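Local atomic coordinates of outer membrane protein YopM (Yersinia pestis, PDB entry 1JL5), a protein that probably acts as a secreted leucine-rich repeat effector that alters host cell physiology and promotes bacterial survival in host tissues. Residues A[98-104]-A[117-123]; A[65-69]-A[87-93]. Numbering follows the deposited sequence.

Contact 1: A[98-104]-A[117-123]; sequences ASCNSLT and LVDNNNL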
loop_
_atom_site.group_PDB
_atom_site.type_symbol
_atom_site.label_atom_id
_atom_site.label_comp_id
_atom_site.label_asym_id
_atom_site.label_seq_id
_atom_site.Cartn_x
_atom_site.Cartn_y
_atom_site.Cartn_z
ATOM N N ALA A 98 -29.470 -9.099 16.700
ATOM C CA ALA A 98 -28.627 -10.272 16.877
ATOM C C ALA A 98 -27.572 -10.245 15.789
ATOM O O ALA A 98 -27.269 -11.257 15.157
ATOM C CB ALA A 98 -29.465 -11.537 16.779
ATOM N N SER A 99 -27.016 -9.064 15.573
ATOM C CA SER A 99 -25.995 -8.881 14.562
ATOM C C SER A 99 -24.738 -9.635 14.946
ATOM O O SER A 99 -24.490 -9.903 16.120
ATOM C CB SER A 99 -25.660 -7.399 14.424
ATOM O OG SER A 99 -26.841 -6.633 14.286
ATOM N N CYS A 100 -23.953 -9.980 13.937
ATOM C CA CYS A 100 -22.690 -10.662 14.143
ATOM C C CYS A 100 -22.754 -11.917 14.991
ATOM O O CYS A 100 -22.170 -11.988 16.064
ATOM C CB CYS A 100 -21.686 -9.683 14.742
ATOM S SG CYS A 100 -21.495 -8.195 13.731
ATOM N N ASN A 101 -23.476 -12.908 14.499
ATOM C CA ASN A 101 -23.575 -14.182 15.172
ATOM C C ASN A 101 -23.432 -15.171 14.038
ATOM O O ASN A 101 -23.024 -14.788 12.943
ATOM C CB ASN A 101 -24.925 -14.324 15.876
ATOM C CG ASN A 101 -24.998 -13.511 17.156
ATOM O OD1 ASN A 101 -24.274 -13.779 18.114
ATOM N ND2 ASN A 101 -25.866 -12.509 17.175
ATOM N N SER A 102 -23.749 -16.433 14.286
ATOM C CA SER A 102 -23.646 -17.446 13.249
ATOM C C SER A 102 -25.021 -18.009 12.994
ATOM O O SER A 102 -25.174 -19.185 12.664
ATOM C CB SER A 102 -22.720 -18.571 13.689
ATOM O OG SER A 102 -21.426 -18.072 13.931
ATOM N N LEU A 103 -26.026 -17.163 13.157
ATOM C CA LEU A 103 -27.397 -17.586 12.953
ATOM C C LEU A 103 -27.601 -18.067 11.532
ATOM O O LEU A 103 -27.312 -17.356 10.578
ATOM C CB LEU A 103 -28.348 -16.431 13.250
ATOM C CG LEU A 103 -28.233 -15.852 14.660
ATOM C CD1 LEU A 103 -29.170 -14.676 14.799
ATOM C CD2 LEU A 103 -28.553 -16.930 15.693
ATOM N N THR A 104 -28.088 -19.291 11.392
ATOM C CA THR A 104 -28.351 -19.841 10.075
ATOM C C THR A 104 -29.856 -19.859 9.953
ATOM O O THR A 104 -30.416 -20.028 8.873
ATOM C CB THR A 104 -27.822 -21.275 9.948
ATOM O OG1 THR A 104 -28.434 -22.097 10.951
ATOM C CG2 THR A 104 -26.315 -21.299 10.129
ATOM N N LEU A 117 -32.576 -6.806 13.324
ATOM C CA LEU A 117 -31.195 -6.526 12.949
ATOM C C LEU A 117 -30.362 -7.762 13.201
ATOM O O LEU A 117 -29.860 -7.969 14.301
ATOM C CB LEU A 117 -30.614 -5.375 13.769
ATOM C CG LEU A 117 -30.793 -3.948 13.256
ATOM C CD1 LEU A 117 -32.256 -3.559 13.299
ATOM C CD2 LEU A 117 -29.953 -3.003 14.110
ATOM N N VAL A 118 -30.221 -8.584 12.174
ATOM C CA VAL A 118 -29.450 -9.804 12.289
ATOM C C VAL A 118 -28.404 -9.831 11.194
ATOM O O VAL A 118 -28.136 -10.862 10.584
ATOM C CB VAL A 118 -30.363 -11.035 12.179
ATOM C CG1 VAL A 118 -31.256 -11.113 13.407
ATOM C CG2 VAL A 118 -31.207 -10.942 10.922
ATOM N N ASP A 119 -27.822 -8.668 10.939
ATOM C CA ASP A 119 -26.786 -8.558 9.931
ATOM C C ASP A 119 -25.618 -9.392 10.422
ATOM O O ASP A 119 -25.481 -9.637 11.623
ATOM C CB ASP A 119 -26.339 -7.111 9.796
ATOM C CG ASP A 119 -25.927 -6.520 11.119
ATOM O OD1 ASP A 119 -26.827 -6.286 11.951
ATOM O OD2 ASP A 119 -24.714 -6.306 11.339
ATOM N N ASN A 120 -24.780 -9.832 9.492
ATOM C CA ASN A 120 -23.617 -10.619 9.847
ATOM C C ASN A 120 -23.979 -11.894 10.584
ATOM O O ASN A 120 -23.645 -12.092 11.749
ATOM C CB ASN A 120 -22.666 -9.768 10.677
ATOM C CG ASN A 120 -22.123 -8.601 9.891
ATOM O OD1 ASN A 120 -21.267 -8.774 9.028
ATOM N ND2 ASN A 120 -22.637 -7.409 10.163
ATOM N N ASN A 121 -24.690 -12.747 9.872
ATOM C CA ASN A 121 -25.090 -14.037 10.375
ATOM C C ASN A 121 -25.001 -14.940 9.173
ATOM O O ASN A 121 -24.487 -14.528 8.139
ATOM C CB ASN A 121 -26.507 -13.979 10.940
ATOM C CG ASN A 121 -26.527 -13.459 12.353
ATOM O OD1 ASN A 121 -25.964 -14.080 13.247
ATOM N ND2 ASN A 121 -27.158 -12.313 12.564
ATOM N N ASN A 122 -25.495 -16.160 9.300
ATOM C CA ASN A 122 -25.431 -17.113 8.206
ATOM C C ASN A 122 -26.826 -17.459 7.738
ATOM O O ASN A 122 -27.088 -18.574 7.300
ATOM C CB ASN A 122 -24.700 -18.368 8.677
ATOM C CG ASN A 122 -23.300 -18.065 9.173
ATOM O OD1 ASN A 122 -22.731 -18.813 9.967
ATOM N ND2 ASN A 122 -22.733 -16.966 8.698
ATOM N N LEU A 123 -27.724 -16.488 7.830
ATOM C CA LEU A 123 -29.099 -16.696 7.421
ATOM C C LEU A 123 -29.179 -16.904 5.923
ATOM O O LEU A 123 -28.698 -16.081 5.149
ATOM C CB LEU A 123 -29.951 -15.495 7.826
ATOM C CG LEU A 123 -29.999 -15.210 9.326
ATOM C CD1 LEU A 123 -30.812 -13.953 9.576
ATOM C CD2 LEU A 123 -30.608 -16.403 10.055
HETATM O O HOH W 1 -21.341 -15.087 10.137
#
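Asn121 is the key side chain here. With chi1 near -83° (m) its amide turns back over its own loop and up to 98-104. Asn121 ND2 donates a hydrogen bond to Ala98 O at 2.8 Å, almost linearly, and another to Val118 O within its own segment at 2.6 Å. OD1 of Asn121 accepts from Leu103 N at 3.1 Å, although this oxygen is crowded in the model and its place is less sure. Asn101 has a similar m rotamer one repeat earlier. Asn101 ND2 donates hydrogen bonds to Ala98 O at 2.8 Å and to Leu78 O of the preceding repeat. This is the asparagine ladder of leucine-rich repeats, formed where the chain leaves the strands 95-97 and 115-117. The two loops run parallel, one repeat apart, with nearly the same backbone conformation. Main-chain bonds hold the loops together: Ala98 N to Leu117 O at 2.7 Å, Cys100 N to Asp119 O at 2.8 Å and Asn101 N to Asn120 O at 2.9 Å. Asp119 is in the p rotamer, which brings OD1 to a very short 2.4 Å from Ser99 OG; its OD2 accepts from Asn120 ND2 at 2.6 Å. On the apolar side Leu103 and Leu123 share the m,t rotamer, and Leu103 CB lies 3.9 Å from Leu123 CD2. Ala98 CB rests 3.8 Å from Val118 CG1.

Contact 2: A[65-69]-A[87-93]; sequences LRDCL and PELPPHL
This is a buried apolar contact between a helix and a loop, at the N-terminal end of the leucine-rich repeat domain. Residues 65-69 lie on helix 58-71, which caps the first repeats. Residues 87-93 run from the end of repeat 1 into repeat 2, through Pro-Glu-Leu-Pro-Pro (87-91), variants of which recur along the repeats. The helix is regular, with phi/psi near -60/-50° and Leu69 N bonded to Leu65 O at 2.7 Å. The loop is extended from Pro87 to Pro90; Pro90 has phi/psi of -52/140°. A type I beta turn then spans Pro90 to Leu93, closed by a weak Leu93 N to Pro90 O bond of 3.3 Å. The closest CA approach is Leu69 to Pro90, at 5.3 Å between the CA atoms. Leu65 and Cys68 point toward the loop, and Pro87 and Pro90 point toward the helix. Leu65 (m,t) straddles two prolines: CD1 is 3.3 Å from Pro87 CG, and CD2 is 3.7 Å from Pro90 CD. Leu69 (t,p) reaches CD1 to 3.4 Å from Pro91 CD and 4.2 Å from Pro90 CB. Leu76 of strand 75-77 packs on Leu65, Pro90 and Leu93. Trp43 and Tyr39 of helix 36-48 add to the packing, on Pro87 and Pro91 respectively. Cys68 has chi1 near 176° (t), and Leu93 is t,p. Cys68 SG therefore sits 3.5 Å from both Pro90 CG and Leu93 CD1.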
loop_
_atom_site.group_PDB
_atom_site.type_symbol
_atom_site.label_atom_id
_atom_site.label_comp_id
_atom_site.label_asym_id
_atom_site.label_seq_id
_atom_site.Cartn_x
_atom_site.Cartn_y
_atom_site.Cartn_z
ATOM N N LEU A 65 -31.402 -12.154 27.132
ATOM C CA LEU A 65 -32.757 -12.647 26.946
ATOM C C LEU A 65 -33.574 -12.446 28.209
ATOM O O LEU A 65 -34.675 -11.897 28.174
ATOM C CB LEU A 65 -32.718 -14.130 26.587
ATOM C CG LEU A 65 -32.271 -14.424 25.158
ATOM C CD1 LEU A 65 -31.805 -15.859 25.039
ATOM C CD2 LEU A 65 -33.430 -14.134 24.213
ATOM N N ARG A 66 -33.022 -12.897 29.325
ATOM C CA ARG A 66 -33.694 -12.783 30.607
ATOM C C ARG A 66 -33.958 -11.329 30.939
ATOM O O ARG A 66 -35.085 -10.952 31.263
ATOM C CB ARG A 66 -32.841 -13.419 31.701
ATOM C CG ARG A 66 -32.561 -14.889 31.478
ATOM C CD ARG A 66 -31.735 -15.428 32.616
ATOM N NE ARG A 66 -32.437 -15.249 33.880
ATOM C CZ ARG A 66 -32.949 -16.244 34.594
ATOM N NH1 ARG A 66 -32.833 -17.497 34.173
ATOM N NH2 ARG A 66 -33.582 -15.981 35.725
ATOM N N ASP A 67 -32.914 -10.510 30.861
ATOM C CA ASP A 67 -33.059 -9.099 31.163
ATOM C C ASP A 67 -34.147 -8.511 30.282
ATOM O O ASP A 67 -35.002 -7.757 30.743
ATOM C CB ASP A 67 -31.749 -8.357 30.921
ATOM C CG ASP A 67 -31.799 -6.937 31.427
ATOM O OD1 ASP A 67 -32.007 -6.763 32.647
ATOM O OD2 ASP A 67 -31.643 -5.999 30.615
ATOM N N CYS A 68 -34.116 -8.872 29.008
ATOM C CA CYS A 68 -35.108 -8.381 28.075
ATOM C C CYS A 68 -36.492 -8.814 28.523
ATOM O O CYS A 68 -37.421 -8.010 28.591
ATOM C CB CYS A 68 -34.836 -8.923 26.680
ATOM S SG CYS A 68 -36.092 -8.438 25.513
ATOM N N LEU A 69 -36.621 -10.100 28.825
ATOM C CA LEU A 69 -37.886 -10.653 29.273
ATOM C C LEU A 69 -38.344 -9.958 30.547
ATOM O O LEU A 69 -39.471 -9.474 30.629
ATOM C CB LEU A 69 -37.735 -12.148 29.537
ATOM C CG LEU A 69 -39.017 -12.919 29.849
ATOM C CD1 LEU A 69 -39.923 -12.912 28.632
ATOM C CD2 LEU A 69 -38.669 -14.340 30.244
ATOM N N PRO A 87 -32.724 -18.812 20.818
ATOM C CA PRO A 87 -33.805 -19.612 21.377
ATOM C C PRO A 87 -35.053 -18.778 21.149
ATOM O O PRO A 87 -34.988 -17.722 20.512
ATOM C CB PRO A 87 -33.427 -19.697 22.840
ATOM C CG PRO A 87 -32.861 -18.331 23.085
ATOM C CD PRO A 87 -31.992 -18.093 21.874
ATOM N N GLU A 88 -36.185 -19.241 21.654
ATOM C CA GLU A 88 -37.413 -18.492 21.495
ATOM C C GLU A 88 -37.142 -17.099 22.039
ATOM O O GLU A 88 -36.503 -16.944 23.074
ATOM C CB GLU A 88 -38.535 -19.146 22.285
ATOM C CG GLU A 88 -39.909 -18.628 21.923
ATOM C CD GLU A 88 -40.986 -19.265 22.767
ATOM O OE1 GLU A 88 -40.879 -20.481 23.018
ATOM O OE2 GLU A 88 -41.931 -18.558 23.173
ATOM N N LEU A 89 -37.637 -16.085 21.343
ATOM C CA LEU A 89 -37.413 -14.707 21.751
ATOM C C LEU A 89 -38.413 -14.219 22.779
ATOM O O LEU A 89 -39.508 -14.764 22.896
ATOM C CB LEU A 89 -37.494 -13.800 20.526
ATOM C CG LEU A 89 -36.536 -14.144 19.386
ATOM C CD1 LEU A 89 -36.891 -13.330 18.159
ATOM C CD2 LEU A 89 -35.103 -13.878 19.832
ATOM N N PRO A 90 -38.036 -13.198 23.562
ATOM C CA PRO A 90 -39.001 -12.706 24.543
ATOM C C PRO A 90 -40.269 -12.450 23.729
ATOM O O PRO A 90 -40.199 -11.960 22.604
ATOM C CB PRO A 90 -38.337 -11.437 25.053
ATOM C CG PRO A 90 -36.888 -11.848 25.080
ATOM C CD PRO A 90 -36.724 -12.552 23.740
ATOM N N PRO A 91 -41.438 -12.793 24.286
ATOM C CA PRO A 91 -42.752 -12.642 23.652
ATOM C C PRO A 91 -43.129 -11.333 22.962
ATOM O O PRO A 91 -43.702 -11.347 21.871
ATOM C CB PRO A 91 -43.717 -12.996 24.782
ATOM C CG PRO A 91 -42.974 -12.554 26.005
ATOM C CD PRO A 91 -41.588 -13.076 25.724
ATOM N N HIS A 92 -42.822 -10.200 23.573
ATOM C CA HIS A 92 -43.221 -8.942 22.961
ATOM C C HIS A 92 -42.062 -8.111 22.466
ATOM O O HIS A 92 -42.103 -6.881 22.474
ATOM C CB HIS A 92 -44.080 -8.157 23.950
ATOM C CG HIS A 92 -45.219 -8.959 24.496
ATOM N ND1 HIS A 92 -45.132 -9.664 25.676
ATOM C CD2 HIS A 92 -46.433 -9.252 23.970
ATOM C CE1 HIS A 92 -46.242 -10.359 25.854
ATOM N NE2 HIS A 92 -47.047 -10.126 24.831
ATOM N N LEU A 93 -41.026 -8.807 22.018
ATOM C CA LEU A 93 -39.850 -8.146 21.506
ATOM C C LEU A 93 -40.269 -7.320 20.302
ATOM O O LEU A 93 -40.989 -7.792 19.423
ATOM C CB LEU A 93 -38.806 -9.180 21.097
ATOM C CG LEU A 93 -37.411 -8.622 20.833
ATOM C CD1 LEU A 93 -36.872 -7.995 22.109
ATOM C CD2 LEU A 93 -36.498 -9.739 20.352
#

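Both contacts lie on the same side of the chain's centre, about 17 Å apart between centres and about 7 Å between nearest atoms, without touching. Contact 2 closes before contact 1 opens along the chain. Contact 2 is buried and apolar; it joins helix 58-71, the second of the two N-terminal helices, to the first repeats. Contact 1 is only partly buried and joins two neighbouring repeats by polar bonds, with leucines on one side. Both involve repeat 2: 87-93 runs into it before strand 95-97, and Ala98 follows that strand. Contact 1 also reaches another copy of the protein, where Asn358 of the second subunit packs on Ser102.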